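Local coordinates for periplasmic solute binding protein (Pectobacterium atrosepticum, PDB 4RY1) that probably binds a sugar in the periplasm and delivers it to an ABC-type importer, as other family 1 solute-binding proteins do, at residues A3-S8 and I33-E38; A21-F26 and N307-N312. All coordinates share one frame; numbering follows the deposited sequence. Where two conformers were deposited one is given.

Overall arrangement
Interactions 1 and 2 are neighbouring layers of one alpha/beta domain, with centres about 13 Å apart. Interaction 1 pairs the parallel strands 3-10 and 33-40. Interaction 2 packs helix 13-29, which connects those strands, against helix 299-310. Along the chain the segments alternate: 3-8, 21-26, 33-38, then 307-312 much later. The layers touch directly, with I7 against I23, V35 against I23 and F26, and I33 against F26. The chain therefore returns after some 280 residues to cover its own N-terminal beta-alpha-beta unit. Such a return is consistent with the two-domain build of periplasmic binding proteins, whose chain crosses between domains more than once.

Interaction 1: A3-S8 and I33-E38; sequences AEIRIS and ITVKAE
R6 NE donates to E38 OE2 at 2.7 Å, the shorter bond of a salt bridge. R6 NH2 bonds E38 OE1 at 2.9 Å, so the guanidinium grips the carboxylate side-on, with one nitrogen for each oxygen. OE1 receives NH2 on its syn lone pair. OE2 is also met on the syn side, but NE sits 28° out of the carboxylate plane, and the two flat groups are turned 41° against each other. The bend of the R6 chain at chi3 swings NE round to E38, two residues on from its strand partner K36. A second partner holds the same guanidinium: R6 NH1 bonds the carbonyl oxygen of Q57. The double grip and this third bond should limit rotation of the group.

The two strands run parallel and in register from A3-I33 to S8-E38. T34 N bonds A3 O and I5 N bonds T34 O, and the ladder goes on through K36 N to I5 O, I7 N to K36 O and E38 N to I7 O.

E4 lies on the same face as R6. Its CG is anti to the backbone N (chi1 -176°) and rests 3.7 Å from T34 CG2. Its carboxylate passes over the K36 chain, with E4 OE1 3.6 Å from K36 CG. The charges themselves stay apart, with E4 OE2 4.9 Å from K36 NZ.

The other face is apolar. I7 CG2 meets V35 CG1 at 3.7 Å, and I5 CG1 touches V35 CG2 at 4.1 Å. I23 and F26 of helix 13-29 cover V35 on this side. Helix 13-29 connects the two parallel strands 3-10 and 33-40, which makes a beta-alpha-beta unit, as in the alpha/beta domains of periplasmic binding proteins.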
ATOM      1  N   ALA A   3      15.344  31.680  -3.172  1.00 38.12           N
ATOM      2  CA  ALA A   3      15.502  30.454  -3.977  1.00 28.99           C
ATOM      3  C   ALA A   3      14.188  29.676  -4.002  1.00 23.09           C
ATOM      4  O   ALA A   3      13.521  29.599  -3.001  1.00 26.51           O
ATOM      5  CB  ALA A   3      16.592  29.575  -3.419  1.00 35.74           C
ATOM      6  N   GLU A   4      13.859  29.059  -5.130  1.00 29.02           N
ATOM      7  CA  GLU A   4      12.543  28.438  -5.322  1.00 22.44           C
ATOM      8  C   GLU A   4      12.636  26.926  -5.567  1.00 21.67           C
ATOM      9  O   GLU A   4      13.374  26.460  -6.449  1.00 21.76           O
ATOM     10  CB  GLU A   4      11.780  29.124  -6.468  1.00 34.30           C
ATOM     11  CG  GLU A   4      10.359  28.613  -6.692  1.00 68.23           C
ATOM     12  CD  GLU A   4       9.673  29.314  -7.849  1.00124.54           C
ATOM     13  OE1 GLU A   4       9.130  28.632  -8.744  1.00 97.79           O
ATOM     14  OE2 GLU A   4       9.685  30.559  -7.867  1.00115.04           O
ATOM     15  N   ILE A   5      11.864  26.179  -4.775  1.00 17.76           N
ATOM     16  CA  ILE A   5      11.713  24.740  -4.938  1.00 17.06           C
ATOM     17  C   ILE A   5      10.244  24.349  -5.070  1.00 16.03           C
ATOM     18  O   ILE A   5       9.351  24.930  -4.444  1.00 21.28           O
ATOM     19  CB  ILE A   5      12.413  23.913  -3.850  1.00 20.73           C
ATOM     20  CG1 ILE A   5      11.843  24.201  -2.482  1.00 40.15           C
ATOM     21  CG2 ILE A   5      13.913  24.222  -3.838  1.00 23.94           C
ATOM     22  CD1 ILE A   5      12.357  23.252  -1.416  1.00 32.18           C
ATOM     23  N   ARG A   6      10.013  23.347  -5.894  1.00 13.08           N
ATOM     24  CA  ARG A   6       8.678  22.827  -6.169  1.00 13.31           C
ATOM     25  C   ARG A   6       8.541  21.457  -5.523  1.00 11.63           C
ATOM     26  O   ARG A   6       9.504  20.690  -5.476  1.00 13.71           O
ATOM     27  CB  ARG A   6       8.494  22.653  -7.673  1.00 14.23           C
ATOM     28  CG  ARG A   6       8.496  23.955  -8.452  1.00 15.50           C
ATOM     29  CD  ARG A   6       8.753  23.692  -9.921  1.00 17.78           C
ATOM     30  NE  ARG A   6       7.782  22.745 -10.436  1.00 19.17           N
ATOM     31  CZ  ARG A   6       8.004  21.902 -11.441  1.00 19.05           C
ATOM     32  NH1 ARG A   6       9.173  21.893 -12.078  1.00 19.05           N
ATOM     33  NH2 ARG A   6       7.060  21.045 -11.788  1.00 20.33           N
ATOM     34  N   ILE A   7       7.371  21.189  -4.960  1.00 12.47           N
ATOM     35  CA  ILE A   7       7.077  19.878  -4.314  1.00 10.98           C
ATOM     36  C   ILE A   7       5.711  19.369  -4.755  1.00 11.74           C
ATOM     37  O   ILE A   7       4.729  20.110  -4.717  1.00 12.75           O
ATOM     38  CB  ILE A   7       7.179  19.939  -2.755  1.00 10.67           C
ATOM     39  CG1 ILE A   7       6.815  18.594  -2.143  1.00 11.79           C
ATOM     40  CG2 ILE A   7       6.342  21.055  -2.190  1.00 12.18           C
ATOM     41  CD1 ILE A   7       7.179  18.483  -0.669  1.00 12.04           C
ATOM     42  N   SER A   8       5.677  18.124  -5.217  1.00 10.97           N
ATOM     43  CA  SER A   8       4.437  17.451  -5.546  1.00 11.46           C
ATOM     44  C   SER A   8       4.085  16.295  -4.632  1.00 10.62           C
ATOM     45  O   SER A   8       4.955  15.575  -4.123  1.00 11.23           O
ATOM     46  CB  SER A   8       4.425  16.956  -6.997  1.00 11.38           C
ATOM     47  OG  SER A   8       5.358  15.894  -7.254  1.00 13.31           O
ATOM     48  N   ILE A  33      13.575  30.911   1.334  1.00 16.13           N
ATOM     49  CA  ILE A  33      13.242  29.828   0.410  1.00 16.75           C
ATOM     50  C   ILE A  33      11.747  29.862   0.025  1.00 17.66           C
ATOM     51  O   ILE A  33      10.879  29.848   0.890  1.00 22.43           O
ATOM     52  CB  ILE A  33      13.609  28.439   0.980  1.00 16.38           C
ATOM     53  CG1 ILE A  33      15.096  28.351   1.347  1.00 18.72           C
ATOM     54  CG2 ILE A  33      13.288  27.366  -0.063  1.00 15.49           C
ATOM     55  CD1 ILE A  33      15.538  27.074   2.036  1.00 18.39           C
ATOM     56  N   THR A  34      11.487  29.914  -1.273  1.00 17.23           N
ATOM     57  CA  THR A  34      10.136  29.883  -1.838  1.00 18.08           C
ATOM     58  C   THR A  34       9.786  28.423  -2.105  1.00 17.31           C
ATOM     59  O   THR A  34      10.571  27.723  -2.728  1.00 15.23           O
ATOM     60  CB  THR A  34      10.057  30.704  -3.155  1.00 20.32           C
ATOM     61  OG1 THR A  34      10.173  32.099  -2.853  1.00 27.43           O
ATOM     62  CG2 THR A  34       8.741  30.473  -3.897  1.00 23.85           C
ATOM     63  N   VAL A  35       8.612  27.988  -1.655  1.00 14.46           N
ATOM     64  CA  VAL A  35       8.142  26.613  -1.909  1.00 12.41           C
ATOM     65  C   VAL A  35       6.865  26.681  -2.719  1.00 12.36           C
ATOM     66  O   VAL A  35       5.890  27.315  -2.304  1.00 13.17           O
ATOM     67  CB  VAL A  35       7.881  25.787  -0.636  1.00 12.71           C
ATOM     68  CG1 VAL A  35       7.413  24.389  -0.997  1.00 12.02           C
ATOM     69  CG2 VAL A  35       9.142  25.732   0.219  1.00 15.01           C
ATOM     70  N   LYS A  36       6.883  26.052  -3.887  1.00 12.45           N
ATOM     71  CA  LYS A  36       5.712  25.959  -4.741  1.00 12.66           C
ATOM     72  C   LYS A  36       5.089  24.599  -4.615  1.00 14.27           C
ATOM     73  O   LYS A  36       5.669  23.588  -4.999  1.00 15.65           O
ATOM     74  CB  LYS A  36       6.106  26.209  -6.176  1.00 17.23           C
ATOM     75  CG  LYS A  36       6.657  27.597  -6.360  1.00 30.64           C
ATOM     76  CD  LYS A  36       5.601  28.551  -6.866  1.00 69.91           C
ATOM     77  CE  LYS A  36       6.070  29.989  -6.735  1.00 74.71           C
ATOM     78  NZ  LYS A  36       5.291  30.732  -5.707  1.00 78.81           N
ATOM     79  N   ALA A  37       3.899  24.586  -4.038  1.00 13.15           N
ATOM     80  CA  ALA A  37       3.176  23.350  -3.805  1.00 14.21           C
ATOM     81  C   ALA A  37       2.424  22.960  -5.070  1.00 17.77           C
ATOM     82  O   ALA A  37       1.721  23.775  -5.678  1.00 20.16           O
ATOM     83  CB  ALA A  37       2.231  23.502  -2.634  1.00 18.06           C
ATOM     84  N   GLU A  38       2.571  21.695  -5.430  1.00 14.34           N
ATOM     85  CA  GLU A  38       1.959  21.117  -6.626  1.00 16.68           C
ATOM     86  C   GLU A  38       1.333  19.771  -6.260  1.00 17.08           C
ATOM     87  O   GLU A  38       1.904  18.709  -6.468  1.00 28.99           O
ATOM     88  CB  GLU A  38       2.986  20.932  -7.740  1.00 21.69           C
ATOM     89  CG  GLU A  38       3.682  22.220  -8.137  1.00 22.35           C
ATOM     90  CD  GLU A  38       4.696  22.073  -9.249  1.00 24.18           C
ATOM     91  OE1 GLU A  38       5.009  20.945  -9.672  1.00 24.96           O
ATOM     92  OE2 GLU A  38       5.210  23.128  -9.656  1.00 25.67           O
TER

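Interaction 2: A21-F26 and N307-N312; sequences AAINAF and NFMLSN
This is a helix-to-helix contact in an alpha/beta domain, where the C-terminal end of helix 299-310 packs against helix 13-29. F308 and M309 carry it from one side, and A22, I23, A25 and F26 from the other. No hydrogen bond crosses between the two segments.

The F308 ring lies against the backbone of the partner helix. One of its faces is covered by F26 CA, 3.8 Å from the ring centroid and 14° off the ring normal, a CH-pi contact. At the ring, F308 CE1 comes within 3.4 Å of F26 N. A25 CB reaches F308 CE1 at 3.7 Å.

The F26 ring turns its edge to the face of F308. The stack is offset edge-to-face, with the F26 and F308 ring centroids 5.6 Å apart and the planes at 75°. F26 CD1 also meets F308 CB at 3.6 Å, so the start of the F308 side chain is covered as well as its ring.

M309 extends beyond CG and carries its methyl to the same helix. In the conformer given, M309 CE lies 3.6 Å from I23 CG1 and 4.1 Å from A22 CB. A second conformer was deposited, so this contact is less certain.

Helix 313-319 follows at once, and N312 caps its start through OD1 to E314 N. A318 of that helix touches A22, and L319 touches M309. Beneath the pair lies the sheet: I23 and M309 both rest on I7 of strand 3-10, and F26 reaches I33 of strand 33-40.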
ATOM      1  N   ALA A  21       0.569  23.035   5.899  1.00 10.36           N
ATOM      2  CA  ALA A  21       0.967  23.492   7.249  1.00 10.56           C
ATOM      3  C   ALA A  21       2.472  23.273   7.436  1.00 11.14           C
ATOM      4  O   ALA A  21       3.188  24.122   7.971  1.00 11.20           O
ATOM      5  CB  ALA A  21       0.194  22.737   8.307  1.00 10.62           C
ATOM      6  N   ALA A  22       2.954  22.110   7.010  1.00 10.19           N
ATOM      7  CA  ALA A  22       4.389  21.824   7.131  1.00 10.30           C
ATOM      8  C   ALA A  22       5.227  22.786   6.293  1.00 11.24           C
ATOM      9  O   ALA A  22       6.271  23.259   6.726  1.00 11.66           O
ATOM     10  CB  ALA A  22       4.696  20.382   6.756  1.00 12.03           C
ATOM     11  N   ILE A  23       4.754  23.051   5.081  1.00  9.87           N
ATOM     12  CA  ILE A  23       5.435  23.989   4.184  1.00 10.78           C
ATOM     13  C   ILE A  23       5.485  25.390   4.781  1.00 10.87           C
ATOM     14  O   ILE A  23       6.508  26.053   4.763  1.00 11.57           O
ATOM     15  CB  ILE A  23       4.800  23.970   2.778  1.00 11.79           C
ATOM     16  CG1 ILE A  23       5.117  22.635   2.076  1.00 11.73           C
ATOM     17  CG2 ILE A  23       5.275  25.165   1.947  1.00 12.09           C
ATOM     18  CD1 ILE A  23       4.244  22.368   0.867  1.00 11.74           C
ATOM     19  N   ASN A  24       4.365  25.821   5.346  1.00 10.31           N
ATOM     20  CA  ASN A  24       4.336  27.138   5.965  1.00 10.36           C
ATOM     21  C   ASN A  24       5.303  27.242   7.156  1.00 11.59           C
ATOM     22  O   ASN A  24       5.961  28.289   7.351  1.00 13.46           O
ATOM     23  CB  ASN A  24       2.910  27.543   6.380  1.00 11.05           C
ATOM     24  CG  ASN A  24       2.069  27.935   5.183  1.00 12.33           C
ATOM     25  OD1 ASN A  24       2.537  28.632   4.276  1.00 15.50           O
ATOM     26  ND2 ASN A  24       0.822  27.495   5.166  1.00 12.08           N
ATOM     27  N   ALA A  25       5.362  26.188   7.968  1.00 11.03           N
ATOM     28  CA  ALA A  25       6.301  26.162   9.092  1.00 12.76           C
ATOM     29  C   ALA A  25       7.742  26.173   8.570  1.00 13.33           C
ATOM     30  O   ALA A  25       8.608  26.851   9.125  1.00 13.46           O
ATOM     31  CB  ALA A  25       6.013  24.955   9.984  1.00 14.34           C
ATOM     32  N   PHE A  26       7.995  25.436   7.494  1.00 12.28           N
ATOM     33  CA  PHE A  26       9.325  25.453   6.881  1.00 11.66           C
ATOM     34  C   PHE A  26       9.720  26.846   6.422  1.00 11.40           C
ATOM     35  O   PHE A  26      10.858  27.274   6.644  1.00 13.12           O
ATOM     36  CB  PHE A  26       9.367  24.473   5.702  1.00 11.16           C
ATOM     37  CG  PHE A  26      10.659  24.499   4.937  1.00 12.73           C
ATOM     38  CD1 PHE A  26      11.791  23.861   5.409  1.00 11.83           C
ATOM     39  CD2 PHE A  26      10.753  25.184   3.732  1.00 14.39           C
ATOM     40  CE1 PHE A  26      12.982  23.881   4.683  1.00 13.52           C
ATOM     41  CE2 PHE A  26      11.947  25.233   3.044  1.00 14.97           C
ATOM     42  CZ  PHE A  26      13.055  24.564   3.509  1.00 12.84           C
ATOM     43  N   ASN A 307      13.826  17.029   5.300  1.00 11.38           N
ATOM     44  CA  ASN A 307      14.188  16.851   6.701  1.00 12.09           C
ATOM     45  C   ASN A 307      13.212  17.569   7.618  1.00 11.68           C
ATOM     46  O   ASN A 307      12.856  17.069   8.681  1.00 12.91           O
ATOM     47  CB  ASN A 307      15.594  17.340   6.960  1.00 13.56           C
ATOM     48  CG  ASN A 307      15.979  17.188   8.406  1.00 14.06           C
ATOM     49  OD1 ASN A 307      16.284  16.081   8.864  1.00 19.34           O
ATOM     50  ND2 ASN A 307      15.956  18.282   9.133  1.00 17.13           N
ATOM     51  N   PHE A 308      12.789  18.760   7.227  1.00 11.57           N
ATOM     52  CA  PHE A 308      11.864  19.520   8.055  1.00 12.67           C
ATOM     53  C   PHE A 308      10.565  18.754   8.264  1.00 11.69           C
ATOM     54  O   PHE A 308      10.042  18.652   9.386  1.00 13.01           O
ATOM     55  CB  PHE A 308      11.620  20.911   7.457  1.00 12.17           C
ATOM     56  CG  PHE A 308      10.862  21.828   8.368  1.00 11.88           C
ATOM     57  CD1 PHE A 308       9.479  21.829   8.383  1.00 12.38           C
ATOM     58  CD2 PHE A 308      11.541  22.646   9.253  1.00 14.23           C
ATOM     59  CE1 PHE A 308       8.790  22.650   9.236  1.00 14.42           C
ATOM     60  CE2 PHE A 308      10.849  23.480  10.112  1.00 14.15           C
ATOM     61  CZ  PHE A 308       9.469  23.483  10.093  1.00 15.45           C
ATOM     62  N   MET A 309      10.048  18.200   7.175  1.00 11.01           N
ATOM     63  CA  MET A 309       8.799  17.417   7.214  0.50 10.62           C
ATOM     64  C   MET A 309       8.901  16.115   8.030  1.00 10.75           C
ATOM     65  O   MET A 309       7.967  15.742   8.744  1.00 11.57           O
ATOM     66  CB  MET A 309       8.325  17.091   5.779  0.50 10.85           C
ATOM     67  CG  MET A 309       7.844  18.309   4.981  0.50 11.53           C
ATOM     68  SD  MET A 309       7.143  17.914   3.310  0.50  9.76           S
ATOM     69  CE  MET A 309       6.081  19.348   3.092  0.50 19.38           C
ATOM     70  N   LEU A 310      10.024  15.428   7.905  1.00 11.78           N
ATOM     71  CA  LEU A 310      10.164  14.071   8.457  1.00 11.99           C
ATOM     72  C   LEU A 310      10.817  13.990   9.834  1.00 12.44           C
ATOM     73  O   LEU A 310      10.656  12.998  10.547  1.00 14.71           O
ATOM     74  CB  LEU A 310      10.906  13.168   7.467  1.00 12.20           C
ATOM     75  CG  LEU A 310      10.239  12.970   6.101  1.00 15.38           C
ATOM     76  CD1 LEU A 310      11.009  11.919   5.292  1.00 16.33           C
ATOM     77  CD2 LEU A 310       8.762  12.653   6.183  1.00 15.45           C
ATOM     78  N   SER A 311      11.558  15.019  10.191  1.00 11.97           N
ATOM     79  CA  SER A 311      12.367  14.999  11.417  1.00 13.74           C
ATOM     80  C   SER A 311      12.224  16.213  12.308  1.00 14.16           C
ATOM     81  O   SER A 311      12.371  16.079  13.526  1.00 17.08           O
ATOM     82  CB  SER A 311      13.840  14.766  11.045  1.00 16.14           C
ATOM     83  OG  SER A 311      14.011  13.504  10.378  1.00 17.86           O
ATOM     84  N   ASN A 312      11.988  17.394  11.761  1.00 12.99           N
ATOM     85  CA  ASN A 312      11.889  18.598  12.589  1.00 12.64           C
ATOM     86  C   ASN A 312      10.568  18.560  13.344  1.00 14.58           C
ATOM     87  O   ASN A 312       9.532  18.343  12.742  1.00 13.40           O
ATOM     88  CB  ASN A 312      11.958  19.862  11.722  1.00 13.22           C
ATOM     89  CG  ASN A 312      11.994  21.152  12.536  1.00 15.20           C
ATOM     90  OD1 ASN A 312      11.076  21.445  13.293  1.00 19.10           O
ATOM     91  ND2 ASN A 312      13.044  21.940  12.355  1.00 17.92           N
TER